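Local coordinates for protein viral interleukin-10 homolog (Human herpesvirus 5, PDB 1LQS) that mimics human interleukin-10, binding the human IL-10 receptor and setting off immunosuppressive signalling that the virus exploits to evade host immunity, at residues C[54-59]-C[67-72]; C[40-45]-C[86-91]; C[32-37]-C[92-97]. All blocks are in the same frame, centred on the assembly; numbering follows the deposited sequence.

Contact 1 (C[54-59]-C[67-72]); sequences GTVVKG and DWLLRR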
loop_
_atom_site.group_PDB
_atom_site.type_symbol
_atom_site.label_atom_id
_atom_site.label_comp_id
_atom_site.label_asym_id
_atom_site.label_seq_id
_atom_site.Cartn_x
_atom_site.Cartn_y
_atom_site.Cartn_z
ATOM N N GLY C 54 -10.444 9.313 12.062
ATOM C CA GLY C 54 -9.770 9.707 10.833
ATOM C C GLY C 54 -8.868 8.759 10.054
ATOM O O GLY C 54 -8.201 9.183 9.118
ATOM N N THR C 55 -8.813 7.486 10.405
ATOM C CA THR C 55 -7.953 6.563 9.662
ATOM C C THR C 55 -8.792 5.385 9.225
ATOM O O THR C 55 -8.457 4.694 8.280
ATOM C CB THR C 55 -6.803 6.046 10.527
ATOM O OG1 THR C 55 -7.336 5.329 11.655
ATOM C CG2 THR C 55 -5.933 7.217 10.994
ATOM N N VAL C 56 -9.899 5.199 9.930
ATOM C CA VAL C 56 -10.861 4.137 9.701
ATOM C C VAL C 56 -10.856 3.550 8.298
ATOM O O VAL C 56 -10.955 2.332 8.121
ATOM C CB VAL C 56 -12.281 4.652 10.016
ATOM C CG1 VAL C 56 -12.770 5.543 8.889
ATOM C CG2 VAL C 56 -13.233 3.488 10.258
ATOM N N VAL C 57 -10.736 4.416 7.301
ATOM C CA VAL C 57 -10.767 3.984 5.916
ATOM C C VAL C 57 -9.435 4.208 5.181
ATOM O O VAL C 57 -9.334 4.035 3.966
ATOM C CB VAL C 57 -12.000 4.667 5.221
ATOM C CG1 VAL C 57 -11.625 5.308 3.899
ATOM C CG2 VAL C 57 -13.109 3.632 5.033
ATOM N N LYS C 58 -8.412 4.574 5.951
ATOM C CA LYS C 58 -7.054 4.800 5.440
ATOM C C LYS C 58 -6.189 3.564 5.691
ATOM O O LYS C 58 -6.625 2.597 6.321
ATOM C CB LYS C 58 -6.389 6.002 6.129
ATOM C CG LYS C 58 -6.949 7.348 5.716
ATOM C CD LYS C 58 -6.164 8.503 6.309
ATOM C CE LYS C 58 -6.801 9.829 5.930
ATOM N NZ LYS C 58 -6.168 10.968 6.637
ATOM N N GLY C 59 -4.955 3.600 5.209
ATOM C CA GLY C 59 -4.088 2.455 5.402
ATOM C C GLY C 59 -4.343 1.434 4.311
ATOM O O GLY C 59 -5.353 1.524 3.607
ATOM N N ASP C 67 -15.829 -0.850 2.142
ATOM C CA ASP C 67 -16.921 -1.706 1.672
ATOM C C ASP C 67 -17.757 -2.147 2.844
ATOM O O ASP C 67 -18.989 -2.063 2.807
ATOM C CB ASP C 67 -16.408 -2.954 0.955
ATOM C CG ASP C 67 -17.503 -3.640 0.129
ATOM O OD1 ASP C 67 -17.842 -3.094 -0.946
ATOM O OD2 ASP C 67 -18.032 -4.705 0.551
ATOM N N TRP C 68 -17.084 -2.620 3.888
ATOM C CA TRP C 68 -17.777 -3.068 5.079
ATOM C C TRP C 68 -18.738 -1.996 5.527
ATOM O O TRP C 68 -19.938 -2.262 5.671
ATOM C CB TRP C 68 -16.804 -3.367 6.228
ATOM C CG TRP C 68 -17.510 -3.980 7.406
ATOM C CD1 TRP C 68 -18.013 -5.249 7.485
ATOM C CD2 TRP C 68 -17.880 -3.327 8.627
ATOM N NE1 TRP C 68 -18.676 -5.425 8.677
ATOM C CE2 TRP C 68 -18.611 -4.260 9.397
ATOM C CE3 TRP C 68 -17.670 -2.044 9.146
ATOM C CZ2 TRP C 68 -19.135 -3.950 10.660
ATOM C CZ3 TRP C 68 -18.196 -1.734 10.411
ATOM C CH2 TRP C 68 -18.919 -2.687 11.147
ATOM N N LEU C 69 -18.208 -0.789 5.742
ATOM C CA LEU C 69 -19.015 0.337 6.193
ATOM C C LEU C 69 -20.230 0.599 5.325
ATOM O O LEU C 69 -21.364 0.614 5.821
ATOM C CB LEU C 69 -18.181 1.603 6.274
ATOM C CG LEU C 69 -17.269 1.715 7.499
ATOM C CD1 LEU C 69 -16.648 3.117 7.540
ATOM C CD2 LEU C 69 -18.065 1.437 8.776
ATOM N N LEU C 70 -19.999 0.803 4.030
ATOM C CA LEU C 70 -21.086 1.069 3.102
ATOM C C LEU C 70 -22.174 -0.015 3.131
ATOM O O LEU C 70 -23.373 0.287 3.025
ATOM C CB LEU C 70 -20.521 1.235 1.694
ATOM C CG LEU C 70 -19.601 2.449 1.499
ATOM C CD1 LEU C 70 -18.881 2.355 0.169
ATOM C CD2 LEU C 70 -20.418 3.724 1.576
ATOM N N ARG C 71 -21.765 -1.273 3.281
ATOM C CA ARG C 71 -22.734 -2.368 3.327
ATOM C C ARG C 71 -23.506 -2.309 4.636
ATOM O O ARG C 71 -24.720 -2.538 4.677
ATOM C CB ARG C 71 -22.028 -3.725 3.225
ATOM C CG ARG C 71 -21.723 -4.192 1.824
ATOM C CD ARG C 71 -20.702 -5.335 1.821
ATOM N NE ARG C 71 -20.524 -5.854 0.467
ATOM C CZ ARG C 71 -21.420 -6.613 -0.162
ATOM N NH1 ARG C 71 -22.541 -6.948 0.450
ATOM N NH2 ARG C 71 -21.209 -7.017 -1.405
ATOM N N ARG C 72 -22.779 -2.009 5.705
ATOM C CA ARG C 72 -23.345 -1.926 7.042
ATOM C C ARG C 72 -24.460 -0.870 7.078
ATOM O O ARG C 72 -25.505 -1.066 7.694
ATOM C CB ARG C 72 -22.208 -1.604 8.025
ATOM C CG ARG C 72 -22.605 -1.286 9.446
ATOM C CD ARG C 72 -23.487 -2.341 10.024
ATOM N NE ARG C 72 -23.348 -2.410 11.476
ATOM C CZ ARG C 72 -22.738 -3.405 12.115
ATOM N NH1 ARG C 72 -22.210 -4.415 11.430
ATOM N NH2 ARG C 72 -22.663 -3.394 13.442
#
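Leu69 gives up the most area here, and it does its touching with one methyl. Its CD1 sits 4.4 Å from Val56 CG2, and that same CD1 is also 4.4 Å from Val57 CG2. Both distances are at the loose end of van der Waals packing, and no hydrogen bond joins the segments. The two valines are the central residues of a type I beta turn from Thr55 to Lys58, a bend that presents neighbouring side chains to one methyl on the helix. On the helical side, CG of Leu69 is anti to the carbonyl carbon (chi1 -78°), and the extended second torsion carries CD1 out toward the turn. Val56 and Val57 also lean on Val65, earlier in helix 62-84, while Leu123 of the second subunit packs against both Val56 and Leu69, so the other subunit contributes to this apolar cluster. Within the helix and away from the turn, Arg71 NE reaches back to Asp67 OD2 in a 2.7 Å salt bridge, bent (132°) and tilted 23° out of the carboxylate plane. The same Asp67 accepts a hydrogen bond from Tyr103 through OD1, tying the helix to helix 89-106. Just beyond the turn, Cys60 adds a covalent link between chains through its interchain disulfide. The packing on Leu123, a core shared by two chains, is characteristic of the intertwined dimer of the IL-10 family.

Contact 2 (C[40-45]-C[86-91]); sequences PTLQRE and PGLKTE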
loop_
_atom_site.group_PDB
_atom_site.type_symbol
_atom_site.label_atom_id
_atom_site.label_comp_id
_atom_site.label_asym_id
_atom_site.label_seq_id
_atom_site.Cartn_x
_atom_site.Cartn_y
_atom_site.Cartn_z
ATOM N N PRO C 40 -29.839 18.422 12.921
ATOM C CA PRO C 40 -30.131 18.677 14.337
ATOM C C PRO C 40 -30.907 17.563 15.055
ATOM O O PRO C 40 -30.740 17.373 16.256
ATOM C CB PRO C 40 -30.859 20.033 14.315
ATOM C CG PRO C 40 -31.322 20.185 12.905
ATOM C CD PRO C 40 -30.218 19.577 12.092
ATOM N N THR C 41 -31.745 16.825 14.335
ATOM C CA THR C 41 -32.465 15.724 14.965
ATOM C C THR C 41 -31.489 14.575 15.250
ATOM O O THR C 41 -31.302 14.177 16.406
ATOM C CB THR C 41 -33.591 15.185 14.070
ATOM O OG1 THR C 41 -34.611 16.179 13.933
ATOM C CG2 THR C 41 -34.199 13.913 14.670
ATOM N N LEU C 42 -30.854 14.057 14.199
ATOM C CA LEU C 42 -29.913 12.950 14.333
ATOM C C LEU C 42 -28.750 13.214 15.269
ATOM O O LEU C 42 -28.182 12.266 15.808
ATOM C CB LEU C 42 -29.345 12.529 12.967
ATOM C CG LEU C 42 -30.343 12.044 11.910
ATOM C CD1 LEU C 42 -29.606 11.455 10.725
ATOM C CD2 LEU C 42 -31.260 11.010 12.523
ATOM N N GLN C 43 -28.380 14.475 15.472
ATOM C CA GLN C 43 -27.255 14.758 16.358
ATOM C C GLN C 43 -27.659 15.300 17.727
ATOM O O GLN C 43 -26.874 15.992 18.382
ATOM C CB GLN C 43 -26.266 15.726 15.695
ATOM C CG GLN C 43 -25.649 15.230 14.381
ATOM C CD GLN C 43 -24.549 16.146 13.862
ATOM O OE1 GLN C 43 -24.646 17.363 13.960
ATOM N NE2 GLN C 43 -23.504 15.561 13.298
ATOM N N ARG C 44 -28.873 14.973 18.170
ATOM C CA ARG C 44 -29.338 15.444 19.474
ATOM C C ARG C 44 -28.730 14.666 20.636
ATOM O O ARG C 44 -27.937 15.222 21.399
ATOM C CB ARG C 44 -30.873 15.429 19.563
ATOM C CG ARG C 44 -31.444 16.847 19.483
ATOM C CD ARG C 44 -32.861 17.003 20.021
ATOM N NE ARG C 44 -33.852 16.266 19.243
ATOM C CZ ARG C 44 -35.130 16.620 19.147
ATOM N NH1 ARG C 44 -35.560 17.708 19.781
ATOM N NH2 ARG C 44 -35.979 15.888 18.433
ATOM N N GLU C 45 -29.097 13.394 20.782
ATOM C CA GLU C 45 -28.536 12.585 21.859
ATOM C C GLU C 45 -27.036 12.796 21.824
ATOM O O GLU C 45 -26.456 13.422 22.710
ATOM C CB GLU C 45 -28.840 11.095 21.657
ATOM C CG GLU C 45 -27.836 10.175 22.367
ATOM C CD GLU C 45 -28.248 8.703 22.364
ATOM O OE1 GLU C 45 -27.397 7.840 22.710
ATOM O OE2 GLU C 45 -29.423 8.411 22.034
ATOM N N PRO C 86 -39.037 7.592 13.005
ATOM C CA PRO C 86 -40.174 7.500 12.082
ATOM C C PRO C 86 -40.485 8.776 11.295
ATOM O O PRO C 86 -41.049 8.708 10.205
ATOM C CB PRO C 86 -41.324 7.071 12.996
ATOM C CG PRO C 86 -40.980 7.730 14.274
ATOM C CD PRO C 86 -39.491 7.485 14.403
ATOM N N GLY C 87 -40.117 9.930 11.841
ATOM C CA GLY C 87 -40.388 11.179 11.147
ATOM C C GLY C 87 -39.513 11.424 9.923
ATOM O O GLY C 87 -39.985 11.921 8.901
ATOM N N LEU C 88 -38.240 11.053 10.024
ATOM C CA LEU C 88 -37.285 11.254 8.945
ATOM C C LEU C 88 -37.245 10.120 7.937
ATOM O O LEU C 88 -36.336 10.070 7.116
ATOM C CB LEU C 88 -35.886 11.415 9.519
ATOM C CG LEU C 88 -35.785 12.044 10.903
ATOM C CD1 LEU C 88 -34.405 11.759 11.466
ATOM C CD2 LEU C 88 -36.068 13.537 10.827
ATOM N N LYS C 89 -38.207 9.207 7.981
ATOM C CA LYS C 89 -38.183 8.091 7.042
ATOM C C LYS C 89 -37.902 8.499 5.608
ATOM O O LYS C 89 -37.114 7.851 4.922
ATOM C CB LYS C 89 -39.482 7.286 7.099
ATOM C CG LYS C 89 -39.379 6.048 7.995
ATOM C CD LYS C 89 -40.592 5.119 7.854
ATOM C CE LYS C 89 -40.638 4.436 6.485
ATOM N NZ LYS C 89 -40.849 5.395 5.357
ATOM N N THR C 90 -38.538 9.570 5.157
ATOM C CA THR C 90 -38.349 10.052 3.799
ATOM C C THR C 90 -36.904 10.458 3.558
ATOM O O THR C 90 -36.270 9.986 2.614
ATOM C CB THR C 90 -39.275 11.224 3.540
ATOM O OG1 THR C 90 -40.618 10.795 3.799
ATOM C CG2 THR C 90 -39.150 11.718 2.101
ATOM N N GLU C 91 -36.383 11.334 4.410
ATOM C CA GLU C 91 -34.994 11.774 4.297
ATOM C C GLU C 91 -34.050 10.573 4.358
ATOM O O GLU C 91 -33.091 10.492 3.602
ATOM C CB GLU C 91 -34.638 12.742 5.424
ATOM C CG GLU C 91 -35.184 14.135 5.243
ATOM C CD GLU C 91 -36.656 14.257 5.582
ATOM O OE1 GLU C 91 -37.203 15.355 5.349
ATOM O OE2 GLU C 91 -37.263 13.281 6.084
#
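Thr41 and Leu88 mark the closest backbone approach, with their CA atoms 8.9 Å apart. The segment 40-45 leaves helix 25-42, with Gln43 the first residue to depart from helical backbone angles, whereas Leu88 stands at the N-cap position of helix 89-106; the end of one helix thus faces the start of the other. No hydrogen bond passes between them, and Leu88 CD1 makes the closest approach. That methyl meets Thr41 CG2 at 3.9 Å, tip to tip, with Leu88 CD2 a little farther from the threonine. CD1 also lies against Leu42 CD2, the two leucine side chains running alongside one another and pointing opposite ways. With OG1 of Thr41 beside the backbone N (chi1 -67°), CG2 falls anti to that N and is the branch nearest Leu88 CD1. Leu88 also rests on Val38 of helix 25-42, and Tyr85 lies beside both Thr41 and Leu42. Leu42 has a further neighbour in Leu139 of the second subunit. Next door, Gln43 hydrogen-bonds through OE1 to the backbone of another protein, probably the receptor, and through NE2 to Ser140 O of the second subunit. Antiparallel helices 25-42 and 89-106 belong to the helical cytokine fold, here in an intertwined IL-10-type domain completed by the second subunit.

Contact 3 (C[32-37]-C[92-97]); sequences RVTFHR and LHSMRS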
loop_
_atom_site.group_PDB
_atom_site.type_symbol
_atom_site.label_atom_id
_atom_site.label_comp_id
_atom_site.label_asym_id
_atom_site.label_seq_id
_atom_site.Cartn_x
_atom_site.Cartn_y
_atom_site.Cartn_z
ATOM N N ARG C 32 -25.135 15.140 1.428
ATOM C CA ARG C 32 -24.834 16.217 2.344
ATOM C C ARG C 32 -25.946 17.274 2.432
ATOM O O ARG C 32 -26.099 17.888 3.480
ATOM C CB ARG C 32 -23.492 16.848 1.976
ATOM C CG ARG C 32 -22.307 16.104 2.556
ATOM C CD ARG C 32 -21.065 16.158 1.674
ATOM N NE ARG C 32 -19.864 15.851 2.451
ATOM C CZ ARG C 32 -18.639 15.743 1.945
ATOM N NH1 ARG C 32 -18.446 15.903 0.645
ATOM N NH2 ARG C 32 -17.600 15.521 2.741
ATOM N N VAL C 33 -26.729 17.494 1.371
ATOM C CA VAL C 33 -27.791 18.487 1.495
ATOM C C VAL C 33 -28.977 17.902 2.245
ATOM O O VAL C 33 -29.558 18.590 3.082
ATOM C CB VAL C 33 -28.306 19.091 0.127
ATOM C CG1 VAL C 33 -27.171 19.806 -0.610
ATOM C CG2 VAL C 33 -28.943 18.016 -0.725
ATOM N N THR C 34 -29.342 16.648 1.960
ATOM C CA THR C 34 -30.456 16.017 2.668
ATOM C C THR C 34 -30.050 15.892 4.133
ATOM O O THR C 34 -30.849 16.108 5.039
ATOM C CB THR C 34 -30.780 14.578 2.153
ATOM O OG1 THR C 34 -31.254 14.619 0.801
ATOM C CG2 THR C 34 -31.849 13.927 3.034
ATOM N N PHE C 35 -28.791 15.554 4.367
ATOM C CA PHE C 35 -28.317 15.390 5.724
ATOM C C PHE C 35 -28.388 16.659 6.541
ATOM O O PHE C 35 -28.673 16.618 7.731
ATOM C CB PHE C 35 -26.869 14.901 5.746
ATOM C CG PHE C 35 -26.357 14.635 7.131
ATOM C CD1 PHE C 35 -26.825 13.533 7.855
ATOM C CD2 PHE C 35 -25.459 15.511 7.733
ATOM C CE1 PHE C 35 -26.416 13.306 9.150
ATOM C CE2 PHE C 35 -25.035 15.300 9.039
ATOM C CZ PHE C 35 -25.517 14.189 9.755
ATOM N N HIS C 36 -28.092 17.788 5.910
ATOM C CA HIS C 36 -28.098 19.060 6.611
ATOM C C HIS C 36 -29.479 19.390 7.184
ATOM O O HIS C 36 -29.586 19.960 8.262
ATOM C CB HIS C 36 -27.639 20.176 5.665
ATOM C CG HIS C 36 -27.744 21.552 6.253
ATOM N ND1 HIS C 36 -26.873 22.021 7.215
ATOM C CD2 HIS C 36 -28.646 22.541 6.052
ATOM C CE1 HIS C 36 -27.235 23.236 7.582
ATOM N NE2 HIS C 36 -28.307 23.576 6.892
ATOM N N ARG C 37 -30.532 19.012 6.474
ATOM C CA ARG C 37 -31.883 19.318 6.924
ATOM C C ARG C 37 -32.312 18.615 8.203
ATOM O O ARG C 37 -33.061 19.170 9.006
ATOM C CB ARG C 37 -32.900 18.974 5.838
ATOM C CG ARG C 37 -32.679 19.674 4.516
ATOM C CD ARG C 37 -33.978 19.689 3.731
ATOM N NE ARG C 37 -34.438 18.350 3.380
ATOM C CZ ARG C 37 -34.076 17.722 2.264
ATOM N NH1 ARG C 37 -34.533 16.498 2.002
ATOM N NH2 ARG C 37 -33.265 18.334 1.403
ATOM N N LEU C 92 -34.333 9.644 5.264
ATOM C CA LEU C 92 -33.524 8.447 5.416
ATOM C C LEU C 92 -33.466 7.642 4.127
ATOM O O LEU C 92 -32.386 7.282 3.675
ATOM C CB LEU C 92 -34.065 7.589 6.560
ATOM C CG LEU C 92 -33.740 8.146 7.951
ATOM C CD1 LEU C 92 -34.477 7.370 9.018
ATOM C CD2 LEU C 92 -32.240 8.083 8.186
ATOM N N HIS C 93 -34.621 7.377 3.531
ATOM C CA HIS C 93 -34.697 6.612 2.290
ATOM C C HIS C 93 -33.950 7.291 1.153
ATOM O O HIS C 93 -33.255 6.642 0.378
ATOM C CB HIS C 93 -36.161 6.401 1.887
ATOM C CG HIS C 93 -36.918 5.492 2.807
ATOM N ND1 HIS C 93 -38.251 5.192 2.628
ATOM C CD2 HIS C 93 -36.521 4.800 3.903
ATOM C CE1 HIS C 93 -38.641 4.354 3.571
ATOM N NE2 HIS C 93 -37.609 4.100 4.357
ATOM N N SER C 94 -34.100 8.607 1.057
ATOM C CA SER C 94 -33.436 9.382 0.019
ATOM C C SER C 94 -31.923 9.170 0.084
ATOM O O SER C 94 -31.268 8.944 -0.932
ATOM C CB SER C 94 -33.767 10.864 0.209
ATOM O OG SER C 94 -32.944 11.689 -0.593
ATOM N N MET C 95 -31.381 9.244 1.293
ATOM C CA MET C 95 -29.961 9.073 1.491
ATOM C C MET C 95 -29.526 7.647 1.180
ATOM O O MET C 95 -28.549 7.451 0.449
ATOM C CB MET C 95 -29.561 9.467 2.929
ATOM C CG MET C 95 -29.627 10.988 3.205
ATOM S SD MET C 95 -28.984 11.598 4.812
ATOM C CE MET C 95 -30.231 10.941 5.942
ATOM N N ARG C 96 -30.246 6.654 1.710
ATOM C CA ARG C 96 -29.885 5.257 1.469
ATOM C C ARG C 96 -29.837 5.028 -0.032
ATOM O O ARG C 96 -28.909 4.410 -0.557
ATOM C CB ARG C 96 -30.904 4.297 2.092
ATOM C CG ARG C 96 -30.490 2.816 1.993
ATOM C CD ARG C 96 -31.664 1.877 2.221
ATOM N NE ARG C 96 -31.309 0.449 2.199
ATOM C CZ ARG C 96 -30.825 -0.216 1.146
ATOM N NH1 ARG C 96 -30.617 0.398 -0.012
ATOM N NH2 ARG C 96 -30.563 -1.513 1.248
ATOM N N SER C 97 -30.857 5.556 -0.701
ATOM C CA SER C 97 -31.026 5.465 -2.148
ATOM C C SER C 97 -29.809 6.013 -2.896
ATOM O O SER C 97 -29.256 5.354 -3.781
ATOM C CB SER C 97 -32.274 6.254 -2.537
ATOM O OG SER C 97 -32.672 6.015 -3.869
HETATM O O HOH W 1 -29.779 12.297 -0.457
#
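The Phe35 ring meets Met95 at its edge, the sulfur SD lying near the ring plane rather than over a face. The Arg37 guanidinium folds back on its own helix, and Thr34 CA lies 3.7 Å from the plane of that group, over one face and toward its rim. These side chains belong to helices 25-42 and 89-106, an antiparallel pair of the helical cytokine bundle of the IL-10 family. Over the segments 32-37 and 92-97 the axes come within 9.7 Å of each other and cross at -157°, and Thr34 and Met95 bring their CA atoms to 7.1 Å.

Met95 and Thr34 carry most of the contact. Met95 CG packs on Thr34 CG2 at 3.7 Å, the two side chains crossing obliquely, and Met95 SD comes to 4.0 Å from Phe35 CB, lying as close to the Phe35 backbone as well. CG of Met95 stands anti to the carbonyl carbon (chi1 -71°), and an extended second torsion then carries SD across to Phe35. Phe78 of helix 62-84 and Leu142 of the second subunit also touch Met95, so this methionine is buried among helices of both chains. On the same helix as Phe35, Arg32 makes a salt bridge to Glu150 of the second subunit.

At the other side of Thr34 the interface turns polar. With OG of Ser94 anti to its backbone N (chi1 168°), the hydroxyl points at Thr34, yet the two oxygens are not directly bonded, Thr34 OG1 to Ser94 OG being 3.7 Å. One water joins them instead, with hydrogen bonds of 3.0 Å to Thr34 OG1 and 3.2 Å to Ser94 OG.

How the contacts relate
Contacts 2 and 3 are successive points along one helix pair, 25-42 with 89-106, their centres about 10 Å apart. They touch directly: Leu42 CD1 lies 4.0 Å from Phe35 CE1, and Glu91 O packs against Thr34 CG2 at 3.7 Å. Contact 1 belongs to another part of the chain, where the loop before helix 62-84 folds onto that helix; its centre is about 19 Å from that of contact 3, with nearest atoms about 7 Å apart, and about 23 Å from that of contact 2. All three border the second subunit. Around contacts 2 and 3, Gln43 and Arg32 also meet a chain of another protein, consistent with receptor binding.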